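Local coordinates for motility protein FimV (Pseudomonas aeruginosa, PDB 4MBQ), which regulates cyclic AMP levels by activating the adenylate cyclase CyaB and is essential for type IV pilus assembly and twitching motility, at the interface of chains A and B. Numbering follows the deposited sequence. Chains: chain A/B, Motility protein FimV.

The interface of chains A and B. Residues chain A 20-21, 24, 28, 40, 43; chain B 20, 23-24, 27.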
loop_
_atom_site.group_PDB
_atom_site.type_symbol
_atom_site.label_atom_id
_atom_site.label_comp_id
_atom_site.label_asym_id
_atom_site.label_seq_id
_atom_site.Cartn_x
_atom_site.Cartn_y
_atom_site.Cartn_z
ATOM N N THR A 20 -4.091 5.975 3.885
ATOM C CA THR A 20 -3.349 4.749 3.615
ATOM C C THR A 20 -3.333 4.451 2.121
ATOM O O THR A 20 -2.300 4.082 1.560
ATOM C CB THR A 20 -3.959 3.545 4.351
ATOM O OG1 THR A 20 -3.906 3.770 5.766
ATOM C CG2 THR A 20 -3.188 2.276 4.015
ATOM N N LYS A 21 -4.486 4.620 1.480
ATOM C CA LYS A 21 -4.614 4.359 0.051
ATOM C C LYS A 21 -3.772 5.321 -0.780
ATOM O O LYS A 21 -3.237 4.940 -1.821
ATOM C CB LYS A 21 -6.082 4.418 -0.383
ATOM C CG LYS A 21 -6.923 3.242 0.099
ATOM C CD LYS A 21 -8.330 3.322 -0.466
ATOM C CE LYS A 21 -9.156 2.094 -0.113
ATOM N NZ LYS A 21 -9.470 2.038 1.340
ATOM N N LEU A 24 -0.410 3.828 -0.694
ATOM C CA LEU A 24 -0.425 2.637 -1.529
ATOM C C LEU A 24 -0.394 3.024 -3.001
ATOM O O LEU A 24 0.311 2.408 -3.795
ATOM C CB LEU A 24 -1.651 1.772 -1.223
ATOM C CG LEU A 24 -1.624 1.052 0.126
ATOM C CD1 LEU A 24 -2.861 0.189 0.309
ATOM C CD2 LEU A 24 -0.367 0.205 0.244
ATOM N N TYR A 28 2.279 1.968 -5.906
ATOM C CA TYR A 28 1.963 1.448 -7.234
ATOM C C TYR A 28 2.657 2.275 -8.310
ATOM O O TYR A 28 3.171 1.733 -9.288
ATOM C CB TYR A 28 0.452 1.459 -7.478
ATOM C CG TYR A 28 -0.296 0.272 -6.911
ATOM C CD1 TYR A 28 -0.928 -0.637 -7.748
ATOM C CD2 TYR A 28 -0.372 0.063 -5.542
ATOM C CE1 TYR A 28 -1.618 -1.721 -7.236
ATOM C CE2 TYR A 28 -1.054 -1.018 -5.021
ATOM C CZ TYR A 28 -1.680 -1.902 -5.871
ATOM O OH TYR A 28 -2.362 -2.977 -5.354
ATOM N N ILE A 40 -6.897 2.946 -7.214
ATOM C CA ILE A 40 -6.760 3.250 -5.794
ATOM C C ILE A 40 -7.035 4.727 -5.527
ATOM O O ILE A 40 -7.700 5.081 -4.553
ATOM C CB ILE A 40 -5.362 2.864 -5.266
ATOM C CG1 ILE A 40 -5.177 1.349 -5.326
ATOM C CG2 ILE A 40 -5.166 3.348 -3.841
ATOM C CD1 ILE A 40 -3.881 0.871 -4.718
ATOM N N GLU A 43 -10.582 5.281 -5.256
ATOM C CA GLU A 43 -11.099 4.953 -3.933
ATOM C C GLU A 43 -10.958 6.152 -2.993
ATOM O O GLU A 43 -11.849 6.431 -2.192
ATOM C CB GLU A 43 -10.377 3.737 -3.350
ATOM C CG GLU A 43 -10.781 2.402 -3.956
ATOM C CD GLU A 43 -9.853 1.270 -3.539
ATOM O OE1 GLU A 43 -10.348 0.224 -3.070
ATOM O OE2 GLU A 43 -8.624 1.429 -3.686
ATOM N N THR B 20 -8.766 -1.701 1.668
ATOM C CA THR B 20 -7.399 -1.255 1.907
ATOM C C THR B 20 -6.441 -2.440 1.843
ATOM O O THR B 20 -5.390 -2.376 1.207
ATOM C CB THR B 20 -7.266 -0.572 3.282
ATOM O OG1 THR B 20 -8.140 0.560 3.345
ATOM C CG2 THR B 20 -5.835 -0.113 3.514
ATOM N N ASP B 23 -5.824 -3.765 -1.602
ATOM C CA ASP B 23 -4.857 -2.899 -2.260
ATOM C C ASP B 23 -3.443 -3.242 -1.796
ATOM O O ASP B 23 -2.510 -3.294 -2.598
ATOM C CB ASP B 23 -5.161 -1.427 -1.971
ATOM C CG ASP B 23 -6.515 -0.991 -2.511
ATOM O OD1 ASP B 23 -6.989 -1.594 -3.495
ATOM O OD2 ASP B 23 -7.099 -0.040 -1.950
ATOM N N LEU B 24 -3.295 -3.480 -0.496
ATOM C CA LEU B 24 -2.000 -3.837 0.079
ATOM C C LEU B 24 -1.502 -5.170 -0.465
ATOM O O LEU B 24 -0.353 -5.282 -0.892
ATOM C CB LEU B 24 -2.086 -3.893 1.606
ATOM C CG LEU B 24 -0.778 -4.126 2.366
ATOM C CD1 LEU B 24 0.239 -3.041 2.044
ATOM C CD2 LEU B 24 -1.038 -4.185 3.862
ATOM N N ALA B 27 -0.359 -5.051 -3.955
ATOM C CA ALA B 27 0.930 -4.374 -3.998
ATOM C C ALA B 27 2.044 -5.382 -3.750
ATOM O O ALA B 27 3.106 -5.312 -4.366
ATOM C CB ALA B 27 0.984 -3.254 -2.976
HETATM O O HOH W 1 -9.901 -2.386 -2.836
#
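With its CG anti to the carbonyl carbon (chi1 -63°), B:Asp23 carries its carboxylate tip to tip against A:Glu43, whose side chain stretches out straight past CG from helix 34-47. The carboxylate planes stand 73° apart, and A:Glu43 OE2 lies 2.7 Å from B:Asp23 OD2. The short separation may mean that a proton is shared between them, though none is seen; otherwise it is an unfavourable contact of two acceptors. Water 1 links the same pair, 2.7 Å from A:Glu43 OE1 and 3.1 Å from B:Asp23 OD1.

The chain of A:Lys21 bends at its last torsion, turning the terminal amine NZ to donate to the hydroxyl OG1 of B:Thr20 at 2.8 Å. NZ also stands 4.6 Å from B:Asp23 OD2, a spacing that could ease the local negative charge.

A:Tyr28 gives its phenol OH to the backbone O of B:Asp23 at 2.8 Å; the C=O...OH angle of 133° puts the phenol in the plane of the carbonyl, at one of its oxygen's lone pairs. A:Ile40 CD1 lies over one face of this ring, offset toward the rim, and may limit its rotation, while also meeting B:Asp23 CB (3.8 Å). A:Leu24 CD1 meets B:Asp23 CB at 3.6 Å, and its CD2 meets B:Leu24 CD1.

The patch sets helix 15-31 of chain B against helices 17-31 and 34-47 of chain A, joining two C-terminal tetratricopeptide-repeat segments. It may reflect crystal packing, but illustrates a repeat type used in protein-protein interactions.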